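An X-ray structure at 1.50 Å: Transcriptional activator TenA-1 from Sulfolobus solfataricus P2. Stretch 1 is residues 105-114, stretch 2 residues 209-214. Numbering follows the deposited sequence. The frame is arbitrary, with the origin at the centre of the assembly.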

# COMPACT_ATOMS: atom_id res chain seq x y z
N LYS A 105 -0.38 10.19 21.88
CA LYS A 105 -0.86 10.18 23.26
C LYS A 105 -2.25 10.77 23.45
O LYS A 105 -2.93 10.39 24.41
CB LYS A 105 0.14 10.83 24.21
CG LYS A 105 1.47 10.03 24.36
N THR A 106 -2.69 11.64 22.54
CA THR A 106 -4.05 12.20 22.61
C THR A 106 -5.02 11.10 22.17
O THR A 106 -4.74 10.35 21.26
CB THR A 106 -4.21 13.42 21.71
OG1 THR A 106 -3.24 14.41 22.12
CG2 THR A 106 -5.61 14.04 21.83
N GLY A 107 -6.13 10.97 22.88
CA GLY A 107 -7.12 9.98 22.49
C GLY A 107 -7.95 10.46 21.32
O GLY A 107 -7.84 11.59 20.85
N TYR A 108 -8.77 9.56 20.80
CA TYR A 108 -9.73 9.93 19.78
C TYR A 108 -10.97 10.56 20.45
O TYR A 108 -11.36 10.13 21.53
CB TYR A 108 -10.28 8.70 19.07
CG TYR A 108 -9.31 7.84 18.26
CD1 TYR A 108 -8.67 6.78 18.87
CD2 TYR A 108 -9.09 8.06 16.92
CE1 TYR A 108 -7.84 5.94 18.15
CE2 TYR A 108 -8.25 7.24 16.18
CZ TYR A 108 -7.64 6.17 16.80
OH TYR A 108 -6.82 5.31 16.10
N ASN A 109 -11.59 11.54 19.80
CA ASN A 109 -12.95 11.87 20.18
C ASN A 109 -13.90 10.77 19.61
O ASN A 109 -13.50 9.92 18.79
CB ASN A 109 -13.36 13.29 19.84
CG ASN A 109 -13.39 13.61 18.36
OD1 ASN A 109 -13.74 12.77 17.54
ND2 ASN A 109 -13.04 14.86 18.01
N LEU A 110 -15.14 10.75 20.07
CA LEU A 110 -16.06 9.68 19.69
C LEU A 110 -16.28 9.65 18.18
O LEU A 110 -16.27 8.55 17.58
CB LEU A 110 -17.42 9.86 20.39
CG LEU A 110 -18.53 8.88 20.01
CD1 LEU A 110 -18.11 7.45 20.21
CD2 LEU A 110 -19.82 9.17 20.81
N ILE A 111 -16.47 10.80 17.55
CA ILE A 111 -16.72 10.81 16.12
C ILE A 111 -15.53 10.29 15.32
O ILE A 111 -15.71 9.50 14.38
CB ILE A 111 -17.09 12.22 15.64
CG1 ILE A 111 -18.35 12.73 16.31
CG2 ILE A 111 -17.32 12.22 14.11
CD1 ILE A 111 -19.61 11.89 16.05
N ASN A 112 -14.32 10.69 15.69
CA ASN A 112 -13.11 10.19 15.00
C ASN A 112 -12.96 8.69 15.19
O ASN A 112 -12.63 7.91 14.28
CB ASN A 112 -11.91 10.95 15.55
CG ASN A 112 -10.65 10.79 14.74
OD1 ASN A 112 -10.67 10.22 13.64
ND2 ASN A 112 -9.54 11.33 15.29
N TYR A 113 -13.21 8.24 16.43
CA TYR A 113 -13.13 6.80 16.71
C TYR A 113 -14.08 6.03 15.81
O TYR A 113 -13.74 5.07 15.10
CB TYR A 113 -13.41 6.50 18.20
CG TYR A 113 -13.12 5.04 18.50
CD1 TYR A 113 -11.82 4.61 18.69
CD2 TYR A 113 -14.10 4.10 18.53
CE1 TYR A 113 -11.52 3.27 18.90
CE2 TYR A 113 -13.80 2.73 18.73
CZ TYR A 113 -12.51 2.34 18.93
OH TYR A 113 -12.19 1.01 19.07
N ALA A 114 -15.34 6.47 15.78
CA ALA A 114 -16.34 5.82 14.95
C ALA A 114 -16.00 5.86 13.46
O ALA A 114 -16.17 4.86 12.73
CB ALA A 114 -17.72 6.52 15.18
N LYS A 209 -14.45 21.04 20.81
CA LYS A 209 -13.33 20.38 21.48
C LYS A 209 -13.85 19.23 22.35
O LYS A 209 -13.62 19.18 23.56
CB LYS A 209 -12.43 21.36 22.25
CG LYS A 209 -11.76 22.36 21.31
CD LYS A 209 -10.57 23.11 21.94
CE LYS A 209 -10.93 23.82 23.20
NZ LYS A 209 -9.64 24.36 23.80
N ASP A 210 -14.53 18.28 21.71
CA ASP A 210 -15.11 17.12 22.41
C ASP A 210 -14.07 16.30 23.18
O ASP A 210 -12.91 16.27 22.81
CB ASP A 210 -15.81 16.16 21.46
CG ASP A 210 -17.15 16.63 20.96
OD1 ASP A 210 -17.75 17.60 21.53
OD2 ASP A 210 -17.65 15.95 20.03
N PRO A 211 -14.50 15.59 24.25
CA PRO A 211 -13.57 14.74 25.00
C PRO A 211 -12.80 13.74 24.15
O PRO A 211 -13.40 13.02 23.35
CB PRO A 211 -14.48 13.98 25.96
CG PRO A 211 -15.64 14.91 26.18
CD PRO A 211 -15.85 15.60 24.86
N THR A 212 -11.50 13.68 24.36
CA THR A 212 -10.60 12.81 23.60
C THR A 212 -10.21 11.59 24.42
O THR A 212 -9.05 11.35 24.71
CB THR A 212 -9.40 13.62 23.12
OG1 THR A 212 -8.77 14.26 24.26
CG2 THR A 212 -9.78 14.72 22.10
N VAL A 213 -11.22 10.81 24.76
CA VAL A 213 -11.09 9.69 25.71
C VAL A 213 -11.10 8.29 25.09
O VAL A 213 -10.87 7.33 25.81
CB VAL A 213 -12.15 9.80 26.83
CG1 VAL A 213 -11.96 11.10 27.63
CG2 VAL A 213 -13.57 9.72 26.30
N TYR A 214 -11.35 8.18 23.78
CA TYR A 214 -11.43 6.90 23.11
C TYR A 214 -10.11 6.46 22.54
O TYR A 214 -9.14 7.20 22.43
CB TYR A 214 -12.52 6.96 22.02
CG TYR A 214 -13.89 7.11 22.56
CD1 TYR A 214 -14.41 8.35 22.87
CD2 TYR A 214 -14.66 5.96 22.83
CE1 TYR A 214 -15.72 8.46 23.45
CE2 TYR A 214 -15.92 6.05 23.37
CZ TYR A 214 -16.43 7.28 23.67
OH TYR A 214 -17.71 7.26 24.22
OXT TYR A 214 -9.99 5.27 22.20
O HOH W 1 -6.43 12.89 25.25
O HOH W 2 -15.88 12.62 22.24
O HOH W 3 -16.91 13.38 19.52

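What forms the apolar centre of this contact? It is the ring of Y214, the C-terminal residue, whose CA-to-CB bond points toward stretch 1. L110 CD1 lies over one face of that ring, 4.1 Å from the centroid of Y214 and 22° off the ring normal, a CH-pi contact. L110 CB comes within 3.8 Å of Y214 CE1. Nearer the backbone, Y214 CB packs against Y113 CB at 3.9 Å and Y108 CB at 4.1 Å, so Y214 packs against residues of both the loop and the first helical turn.

How is Y214 held in place? Its backbone pairs with that of Y108 in both directions: Y108 N donates to Y214 O at 2.9 Å, and Y214 N donates to Y108 O at 3.0 Å. Both angles at hydrogen are near 152°, and this reciprocal pair fixes the chain end beside the loop. V213 N, though 3.3 Å from Y108 O, has too poor an angle to join in.

Why can the backbones come so close at G107? Glycine has no side chain, and its CA sits 3.2 Å from T212 O in a CA-H...O contact. A CB here would point toward stretch 2 and clash with T212 O and Y214 O. Further along, N109 CA makes a similar contact with P211 O at 3.4 Å.

What finishes the polar edge? N109 OD1 caps the helix by accepting from N112 N at 2.8 Å, while water serves other amides. Water 2 accepts from L110 N at 3.0 Å and donates to P211 O at 2.7 Å. Water 3 accepts from I111 N at 3.3 Å and donates to D210 OD2 at 2.7 Å, and water 1 links G107 N, at 3.1 Å, to T212 OG1, at 2.9 Å.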